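Local coordinates for protein CalU16 (Micromonospora echinospora, PDB 4FPW) that probably protects its producing bacterium from an enediyne antibiotic as a self-sacrifice resistance protein of the AHA1 family, at residues E118-L121 / V122-G125; V126-E129 / M130-D133; M163-S166 / Q167-E171. All blocks are in the same frame, centred on the assembly; numbering follows the deposited sequence.

Interaction 1. Residues E118-L121 / V122-G125; sequences EQML and VEVG
The carbonyl of Leu121 takes two backbone donors from the next turn, near the start of helix 118-138. Gly125 N reaches Leu121 O at 3.1 Å in an almost straight bond (N-H...O 174°). Val124 N shares the same oxygen at 3.2 Å, coming from above the carbonyl plane. That amide also makes a weak bond to Met120 O, so its hydrogen is divided between the i-3 and i-4 carbonyls. The isopropyl group of Val124 leans on the same stretch: CB of Val124 lies 3.3 Å from Met120 O, and its CG2 meets CG of selenomethionine Met120 at 4.2 Å, two side chains passing at a slant.

Glu123 and Gln119 stand one turn apart. Glu123 folds its aliphatic stem back over the preceding turn, CG standing 3.7 Å from Gln119 O, because that carbon lies beside its own backbone N (chi1 -73°). Its carboxylate and the Gln119 amide are nearly perpendicular, 88° apart, and Gln119 NE2 remains 3.8 Å from Glu123 OE2, a distance of polar proximity and not of bonding. Helix 118-138 is the long helix of a Bet v 1-like, helix-grip fold, which lies against a curved antiparallel sheet.

Around this shell, on the buried flank of the turn, Met120 and Leu121 rest on Thr115, Val124 on His113, and Leu121 also on Ile23. Helix 161-177 adds Val177 against Leu121 and Glu118. On the exposed flank the polar end of Glu123 is engaged by Lys91, whose NZ forms a salt bridge with OE1.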
ATOM      1  N   GLU A 118       9.964 -13.266   3.097  1.00 49.95           N
ATOM      2  CA  GLU A 118       8.915 -14.082   2.478  1.00 51.61           C
ATOM      3  C   GLU A 118       7.627 -14.130   3.298  1.00 51.55           C
ATOM      4  O   GLU A 118       6.540 -14.063   2.744  1.00 53.48           O
ATOM      5  CB  GLU A 118       9.387 -15.510   2.255  1.00 54.01           C
ATOM      6  CG  GLU A 118       8.345 -16.371   1.546  1.00 54.68           C
ATOM      7  CD  GLU A 118       8.958 -17.565   0.859  1.00 55.08           C
ATOM      8  OE1 GLU A 118       8.882 -17.648  -0.385  1.00 54.47           O
ATOM      9  OE2 GLU A 118       9.543 -18.407   1.565  1.00 58.72           O
ATOM     10  N   GLN A 119       7.765 -14.266   4.613  1.00 52.75           N
ATOM     11  CA  GLN A 119       6.634 -14.250   5.539  1.00 51.34           C
ATOM     12  C   GLN A 119       5.872 -12.931   5.443  1.00 50.23           C
ATOM     13  O   GLN A 119       4.638 -12.910   5.360  1.00 49.23           O
ATOM     14  CB  GLN A 119       7.158 -14.439   6.953  1.00 53.07           C
ATOM     15  CG  GLN A 119       6.092 -14.706   7.993  1.00 54.05           C
ATOM     16  CD  GLN A 119       6.695 -15.108   9.318  1.00 55.88           C
ATOM     17  OE1 GLN A 119       7.632 -15.904   9.362  1.00 55.36           O
ATOM     18  NE2 GLN A 119       6.165 -14.559  10.410  1.00 57.89           N
HETATM   19  N   MSE A 120       6.627 -11.835   5.421  1.00 47.19           N
HETATM   20  CA  MSE A 120       6.054 -10.501   5.310  1.00 45.59           C
HETATM   21  C   MSE A 120       5.414 -10.175   3.945  1.00 46.82           C
HETATM   22  O   MSE A 120       4.722  -9.154   3.821  1.00 48.74           O
HETATM   23  CB  MSE A 120       7.147  -9.479   5.593  1.00 45.09           C
HETATM   24  CG  MSE A 120       6.666  -8.093   5.969  1.00 44.06           C
HETATM   25 SE   MSE A 120       8.065  -7.066   6.416  1.00 41.68          SE
HETATM   26  CE  MSE A 120       7.242  -5.509   6.768  1.00 40.76           C
ATOM     27  N   LEU A 121       5.647 -10.981   2.906  1.00 47.50           N
ATOM     28  CA  LEU A 121       5.000 -10.686   1.612  1.00 46.38           C
ATOM     29  C   LEU A 121       3.495 -10.797   1.784  1.00 45.89           C
ATOM     30  O   LEU A 121       2.765  -9.816   1.641  1.00 45.06           O
ATOM     31  CB  LEU A 121       5.442 -11.636   0.494  1.00 46.60           C
ATOM     32  CG  LEU A 121       6.621 -11.264  -0.399  1.00 45.44           C
ATOM     33  CD1 LEU A 121       6.668 -12.239  -1.560  1.00 46.58           C
ATOM     34  CD2 LEU A 121       6.539  -9.857  -0.925  1.00 44.47           C
ATOM     35  N   VAL A 122       3.058 -12.008   2.120  1.00 45.38           N
ATOM     36  CA  VAL A 122       1.659 -12.299   2.349  1.00 45.07           C
ATOM     37  C   VAL A 122       1.072 -11.203   3.236  1.00 46.99           C
ATOM     38  O   VAL A 122       0.247 -10.404   2.764  1.00 47.06           O
ATOM     39  CB  VAL A 122       1.478 -13.676   3.014  1.00 46.43           C
ATOM     40  CG1 VAL A 122       0.001 -14.003   3.182  1.00 47.85           C
ATOM     41  CG2 VAL A 122       2.170 -14.762   2.198  1.00 47.66           C
ATOM     42  N   GLU A 123       1.562 -11.135   4.484  1.00 46.87           N
ATOM     43  CA  GLU A 123       1.039 -10.248   5.542  1.00 46.72           C
ATOM     44  C   GLU A 123       0.718  -8.830   5.110  1.00 45.43           C
ATOM     45  O   GLU A 123      -0.190  -8.185   5.644  1.00 45.85           O
ATOM     46  CB  GLU A 123       2.031 -10.177   6.695  1.00 47.83           C
ATOM     47  CG  GLU A 123       2.058 -11.454   7.510  1.00 49.90           C
ATOM     48  CD  GLU A 123       3.151 -11.491   8.550  1.00 52.06           C
ATOM     49  OE1 GLU A 123       3.996 -10.561   8.592  1.00 53.74           O
ATOM     50  OE2 GLU A 123       3.153 -12.465   9.331  1.00 54.42           O
ATOM     51  N   VAL A 124       1.466  -8.354   4.135  1.00 43.90           N
ATOM     52  CA  VAL A 124       1.381  -6.985   3.694  1.00 43.06           C
ATOM     53  C   VAL A 124       0.390  -6.853   2.521  1.00 42.60           C
ATOM     54  O   VAL A 124      -0.476  -5.968   2.526  1.00 43.22           O
ATOM     55  CB  VAL A 124       2.816  -6.522   3.401  1.00 44.50           C
ATOM     56  CG1 VAL A 124       2.899  -5.601   2.221  1.00 45.83           C
ATOM     57  CG2 VAL A 124       3.411  -5.874   4.646  1.00 45.63           C
ATOM     58  N   GLY A 125       0.491  -7.752   1.543  1.00 41.13           N
ATOM     59  CA  GLY A 125      -0.502  -7.852   0.482  1.00 40.59           C
ATOM     60  C   GLY A 125      -1.903  -7.883   1.042  1.00 40.37           C
ATOM     61  O   GLY A 125      -2.755  -7.093   0.641  1.00 42.01           O
TER

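Interaction 2. Residues V126-E129 / M130-D133; sequences VGWE and MALD
The indole of Trp128 meets the methyl of Ala131 obliquely, with CE3 of Trp128 4.4 Å from CB of Ala131. Beyond the helix the same ring meets those of His113 and Trp86, both at steep inclinations, and NE1 donates to His113 ND1, a bond that would limit rotation of the indole. The carboxylate of Asp133 is the second flat group. Its CG lies beside the backbone N (chi1 -74°), which folds the acid back so that OD1 of Asp133 sits 3.2 Å from Glu129 O; both are acceptors and make no bond with each other, and it is the backbone N of Asp133 that donates to Glu129 O (3.1 Å). The third is the carboxylate of Glu129, whose OE2 stays 6.6 Å from Asp133 OD1.

These two acids carry like charges, and cations from outside would be expected to ease their repulsion: Arg169 of helix 161-177 bridges to Asp133, and Arg8 to Glu129 OE2, while Trp173 donates to Glu129 OE1, so both oxygens of this buried carboxylate have partners. The segment is the middle of the long helix of the helix-grip fold, one side laid on the sheet, where Trp128, Glu129 and Leu132 touch Ile25 of strand 20-29, and another turned to helix 161-177.

On that second side selenomethionine Met130 runs alongside Val126, both pointing the same way. A bend at chi2 (-64°) turns the terminal methyl toward Val126, though the position of CE is doubtful; the firmer contact is that of Met130 CG, which lies 3.3 Å from Val126 O. Regular i to i+4 bonds carry the backbone beneath: Met130 N to Val126 O at 3.0 Å is nearly straight, and Leu132 N to Trp128 O is short at 2.7 Å.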
ATOM      1  N   VAL A 126      -2.134  -8.781   1.992  1.00 39.90           N
ATOM      2  CA  VAL A 126      -3.431  -8.883   2.639  1.00 40.19           C
ATOM      3  C   VAL A 126      -3.757  -7.601   3.405  1.00 40.12           C
ATOM      4  O   VAL A 126      -4.854  -7.089   3.303  1.00 41.20           O
ATOM      5  CB  VAL A 126      -3.496 -10.098   3.592  1.00 41.15           C
ATOM      6  CG1 VAL A 126      -4.823 -10.130   4.331  1.00 41.40           C
ATOM      7  CG2 VAL A 126      -3.290 -11.404   2.830  1.00 40.62           C
ATOM      8  N   GLY A 127      -2.788  -7.070   4.145  1.00 40.42           N
ATOM      9  CA  GLY A 127      -2.995  -5.895   4.962  1.00 39.09           C
ATOM     10  C   GLY A 127      -3.363  -4.682   4.159  1.00 39.40           C
ATOM     11  O   GLY A 127      -4.203  -3.886   4.579  1.00 40.19           O
ATOM     12  N   TRP A 128      -2.743  -4.520   3.003  1.00 40.15           N
ATOM     13  CA  TRP A 128      -3.140  -3.422   2.120  1.00 42.43           C
ATOM     14  C   TRP A 128      -4.498  -3.642   1.486  1.00 43.18           C
ATOM     15  O   TRP A 128      -5.257  -2.694   1.290  1.00 44.68           O
ATOM     16  CB  TRP A 128      -2.102  -3.169   1.034  1.00 42.13           C
ATOM     17  CG  TRP A 128      -0.934  -2.485   1.594  1.00 42.86           C
ATOM     18  CD1 TRP A 128       0.287  -3.022   1.813  1.00 42.48           C
ATOM     19  CD2 TRP A 128      -0.879  -1.137   2.075  1.00 43.37           C
ATOM     20  NE1 TRP A 128       1.107  -2.096   2.381  1.00 41.96           N
ATOM     21  CE2 TRP A 128       0.424  -0.924   2.548  1.00 42.82           C
ATOM     22  CE3 TRP A 128      -1.797  -0.079   2.118  1.00 44.24           C
ATOM     23  CZ2 TRP A 128       0.848   0.306   3.074  1.00 42.77           C
ATOM     24  CZ3 TRP A 128      -1.381   1.146   2.645  1.00 43.88           C
ATOM     25  CH2 TRP A 128      -0.065   1.324   3.112  1.00 43.09           C
ATOM     26  N   GLU A 129      -4.807  -4.885   1.154  1.00 44.94           N
ATOM     27  CA  GLU A 129      -6.090  -5.173   0.519  1.00 44.82           C
ATOM     28  C   GLU A 129      -7.232  -4.808   1.440  1.00 45.72           C
ATOM     29  O   GLU A 129      -8.202  -4.198   0.995  1.00 46.29           O
ATOM     30  CB  GLU A 129      -6.191  -6.634   0.129  1.00 44.44           C
ATOM     31  CG  GLU A 129      -5.686  -6.921  -1.268  1.00 43.36           C
ATOM     32  CD  GLU A 129      -5.856  -8.378  -1.619  1.00 43.37           C
ATOM     33  OE1 GLU A 129      -5.001  -9.196  -1.233  1.00 44.87           O
ATOM     34  OE2 GLU A 129      -6.859  -8.728  -2.249  1.00 43.59           O
HETATM   35  N   MSE A 130      -7.106  -5.165   2.721  1.00 46.49           N
HETATM   36  CA  MSE A 130      -8.118  -4.823   3.729  1.00 47.53           C
HETATM   37  C   MSE A 130      -8.264  -3.330   3.777  1.00 46.51           C
HETATM   38  O   MSE A 130      -9.374  -2.792   3.814  1.00 47.39           O
HETATM   39  CB  MSE A 130      -7.714  -5.272   5.129  1.00 50.98           C
HETATM   40  CG  MSE A 130      -7.524  -6.783   5.277  1.00 55.15           C
HETATM   41 SE   MSE A 130      -9.212  -7.789   4.992  1.00 60.74          SE
HETATM   42  CE  MSE A 130      -8.236  -9.441   4.771  1.00 56.32           C
ATOM     43  N   ALA A 131      -7.132  -2.640   3.775  1.00 44.20           N
ATOM     44  CA  ALA A 131      -7.123  -1.188   3.843  1.00 43.88           C
ATOM     45  C   ALA A 131      -7.707  -0.540   2.592  1.00 43.39           C
ATOM     46  O   ALA A 131      -8.434   0.456   2.684  1.00 43.64           O
ATOM     47  CB  ALA A 131      -5.709  -0.681   4.075  1.00 43.70           C
ATOM     48  N   LEU A 132      -7.367  -1.081   1.426  1.00 42.13           N
ATOM     49  CA  LEU A 132      -7.901  -0.555   0.174  1.00 42.37           C
ATOM     50  C   LEU A 132      -9.425  -0.750   0.074  1.00 43.86           C
ATOM     51  O   LEU A 132     -10.084   0.020  -0.619  1.00 42.84           O
ATOM     52  CB  LEU A 132      -7.160  -1.142  -1.028  1.00 41.24           C
ATOM     53  CG  LEU A 132      -5.739  -0.567  -1.157  1.00 39.72           C
ATOM     54  CD1 LEU A 132      -4.912  -1.382  -2.129  1.00 39.12           C
ATOM     55  CD2 LEU A 132      -5.733   0.907  -1.560  1.00 38.66           C
ATOM     56  N   ASP A 133      -9.985  -1.729   0.795  1.00 44.00           N
ATOM     57  CA  ASP A 133     -11.455  -1.821   0.935  1.00 46.13           C
ATOM     58  C   ASP A 133     -12.029  -0.522   1.442  1.00 46.57           C
ATOM     59  O   ASP A 133     -13.014  -0.027   0.895  1.00 49.59           O
ATOM     60  CB  ASP A 133     -11.893  -2.925   1.905  1.00 46.19           C
ATOM     61  CG  ASP A 133     -11.728  -4.305   1.337  1.00 46.59           C
ATOM     62  OD1 ASP A 133     -11.312  -4.445   0.164  1.00 48.48           O
ATOM     63  OD2 ASP A 133     -12.026  -5.269   2.062  1.00 47.59           O
TER

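Interaction 3. Residues M163-S166 / Q167-E171; sequences MRIS and QERGE
Arg164 and Glu168 lie side by side one turn apart, pointing the same way, and join in a salt bridge of 2.6 Å between Arg164 NH1 and Glu168 OE2. The oxygen arrives at the edge of the guanidinium, near its plane, but the carboxylate is twisted by 45° against it. NH1 is the nitrogen that meets the carboxylate, with Glu168 OE1 farther from it at 3.2 Å. Arg164 gets there by a bend at chi3 (68°) that turns its terminal group toward the next turn and Glu168, whereas Glu168 stays extended.

Ile165 and Arg169 also run side by side, yet meet differently. The branch methyl CG2 of Ile165 sits over the centre of one guanidinium face of Arg169, 3.5 Å above its plane, while the arginine's stem passes close to the backbone, CG of Arg169 lying 3.2 Å from Ile165 O. Arg169 NH2 forms a salt bridge with Asp133 of helix 118-138, and NE has a long, weak ion pair with Glu129, so the methyl backs a group already held by charge.

Underneath, Glu168 N bonds to Arg164 O at 2.9 Å, and Gly170 N to Ser166 O at the same length. Met130 touches Ile165 and Ser166 from the facing helix. An i to i+4 ion pair on the outer side, with apolar and charged groups turned to a neighbouring helix, is characteristic of an amphipathic surface helix.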
HETATM    1  N   MSE A 163     -12.159 -12.229   9.135  1.00 55.94           N
HETATM    2  CA  MSE A 163     -11.173 -13.299   9.186  1.00 56.10           C
HETATM    3  C   MSE A 163     -11.233 -14.151   7.946  1.00 54.55           C
HETATM    4  O   MSE A 163     -10.182 -14.518   7.404  1.00 53.81           O
HETATM    5  CB  MSE A 163     -11.384 -14.180  10.406  1.00 61.20           C
HETATM    6  CG  MSE A 163     -10.664 -13.604  11.622  1.00 64.86           C
HETATM    7 SE   MSE A 163     -11.012 -14.738  13.202  1.00 76.44          SE
HETATM    8  CE  MSE A 163      -9.577 -16.065  12.948  1.00 74.71           C
ATOM      9  N   ARG A 164     -12.448 -14.464   7.479  1.00 53.01           N
ATOM     10  CA  ARG A 164     -12.632 -15.266   6.276  1.00 51.16           C
ATOM     11  C   ARG A 164     -12.031 -14.567   5.068  1.00 49.42           C
ATOM     12  O   ARG A 164     -11.287 -15.175   4.306  1.00 48.22           O
ATOM     13  CB  ARG A 164     -14.111 -15.543   6.040  1.00 54.58           C
ATOM     14  CG  ARG A 164     -14.381 -16.467   4.865  1.00 56.08           C
ATOM     15  CD  ARG A 164     -15.857 -16.501   4.473  1.00 58.22           C
ATOM     16  NE  ARG A 164     -16.387 -15.251   3.896  1.00 58.19           N
ATOM     17  CZ  ARG A 164     -15.944 -14.652   2.784  1.00 57.62           C
ATOM     18  NH1 ARG A 164     -14.903 -15.125   2.105  1.00 57.15           N
ATOM     19  NH2 ARG A 164     -16.530 -13.538   2.353  1.00 57.54           N
ATOM     20  N   ILE A 165     -12.343 -13.283   4.900  1.00 48.28           N
ATOM     21  CA  ILE A 165     -11.743 -12.468   3.845  1.00 46.72           C
ATOM     22  C   ILE A 165     -10.212 -12.345   4.010  1.00 46.88           C
ATOM     23  O   ILE A 165      -9.480 -12.249   3.022  1.00 45.48           O
ATOM     24  CB  ILE A 165     -12.383 -11.071   3.797  1.00 47.37           C
ATOM     25  CG1 ILE A 165     -13.866 -11.185   3.399  1.00 50.01           C
ATOM     26  CG2 ILE A 165     -11.643 -10.177   2.824  1.00 45.98           C
ATOM     27  CD1 ILE A 165     -14.680  -9.938   3.646  1.00 50.80           C
ATOM     28  N   SER A 166      -9.721 -12.348   5.252  1.00 47.23           N
ATOM     29  CA  SER A 166      -8.276 -12.297   5.498  1.00 46.76           C
ATOM     30  C   SER A 166      -7.657 -13.599   5.077  1.00 47.01           C
ATOM     31  O   SER A 166      -6.632 -13.632   4.411  1.00 46.09           O
ATOM     32  CB  SER A 166      -7.978 -11.950   6.974  1.00 47.47           C
ATOM     33  OG  SER A 166      -6.978 -12.789   7.547  1.00 49.49           O
ATOM     34  N   GLN A 167      -8.323 -14.673   5.444  1.00 49.05           N
ATOM     35  CA  GLN A 167      -7.831 -16.012   5.193  1.00 51.96           C
ATOM     36  C   GLN A 167      -7.823 -16.436   3.713  1.00 51.05           C
ATOM     37  O   GLN A 167      -6.875 -17.077   3.267  1.00 51.31           O
ATOM     38  CB  GLN A 167      -8.664 -16.960   6.033  1.00 55.10           C
ATOM     39  CG  GLN A 167      -8.547 -18.427   5.717  1.00 57.86           C
ATOM     40  CD  GLN A 167      -9.361 -19.201   6.716  1.00 60.83           C
ATOM     41  OE1 GLN A 167     -10.490 -18.809   7.028  1.00 60.59           O
ATOM     42  NE2 GLN A 167      -8.782 -20.269   7.276  1.00 63.20           N
ATOM     43  N   GLU A 168      -8.857 -16.082   2.956  1.00 51.58           N
ATOM     44  CA  GLU A 168      -8.858 -16.338   1.503  1.00 51.42           C
ATOM     45  C   GLU A 168      -7.771 -15.540   0.868  1.00 49.39           C
ATOM     46  O   GLU A 168      -6.941 -16.093   0.156  1.00 52.90           O
ATOM     47  CB  GLU A 168     -10.174 -15.948   0.843  1.00 51.94           C
ATOM     48  CG  GLU A 168     -11.283 -16.928   1.119  1.00 54.31           C
ATOM     49  CD  GLU A 168     -12.623 -16.467   0.583  1.00 56.44           C
ATOM     50  OE1 GLU A 168     -12.685 -15.464  -0.166  1.00 54.92           O
ATOM     51  OE2 GLU A 168     -13.631 -17.113   0.937  1.00 58.64           O
ATOM     52  N   ARG A 169      -7.771 -14.237   1.128  1.00 47.54           N
ATOM     53  CA  ARG A 169      -6.764 -13.349   0.558  1.00 45.89           C
ATOM     54  C   ARG A 169      -5.349 -13.848   0.875  1.00 44.39           C
ATOM     55  O   ARG A 169      -4.472 -13.798   0.032  1.00 44.46           O
ATOM     56  CB  ARG A 169      -6.978 -11.897   1.015  1.00 45.72           C
ATOM     57  CG  ARG A 169      -8.164 -11.215   0.333  1.00 45.63           C
ATOM     58  CD  ARG A 169      -8.357  -9.760   0.765  1.00 45.01           C
ATOM     59  NE  ARG A 169      -9.500  -9.110   0.121  1.00 45.86           N
ATOM     60  CZ  ARG A 169     -10.066  -7.955   0.496  1.00 46.75           C
ATOM     61  NH1 ARG A 169      -9.617  -7.264   1.542  1.00 47.17           N
ATOM     62  NH2 ARG A 169     -11.099  -7.476  -0.189  1.00 46.51           N
ATOM     63  N   GLY A 170      -5.131 -14.362   2.073  1.00 44.92           N
ATOM     64  CA  GLY A 170      -3.842 -14.958   2.408  1.00 45.71           C
ATOM     65  C   GLY A 170      -3.487 -16.158   1.546  1.00 47.42           C
ATOM     66  O   GLY A 170      -2.343 -16.312   1.128  1.00 47.99           O
ATOM     67  N   GLU A 171      -4.465 -17.022   1.283  1.00 50.03           N
ATOM     68  CA  GLU A 171      -4.251 -18.170   0.384  1.00 51.20           C
ATOM     69  C   GLU A 171      -3.851 -17.725  -1.035  1.00 50.52           C
ATOM     70  O   GLU A 171      -2.974 -18.325  -1.661  1.00 52.29           O
ATOM     71  CB  GLU A 171      -5.494 -19.060   0.331  1.00 53.19           C
ATOM     72  CG  GLU A 171      -5.639 -19.990   1.527  1.00 54.69           C
ATOM     73  CD  GLU A 171      -7.041 -20.553   1.668  1.00 57.27           C
ATOM     74  OE1 GLU A 171      -7.805 -20.542   0.673  1.00 59.32           O
ATOM     75  OE2 GLU A 171      -7.381 -21.008   2.781  1.00 58.04           O
TER

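Interactions 1 and 2 are consecutive pieces of helix 118-138, their centres 12 Å apart, and interaction 3 lies on helix 161-177, the next helix along the chain after a gap in the model. Interaction 3 is 13 Å from the first centre and 11 Å from the second. The two helices pack together through Val122 against Gly170, where interactions 1 and 3 adjoin, and through the Asp133-Arg169 salt bridge, which links interactions 2 and 3. Helix 118-138 is thus placed between the antiparallel sheet of the Bet v 1-like fold on one flank and helix 161-177 on another, the latter packing on its outer side.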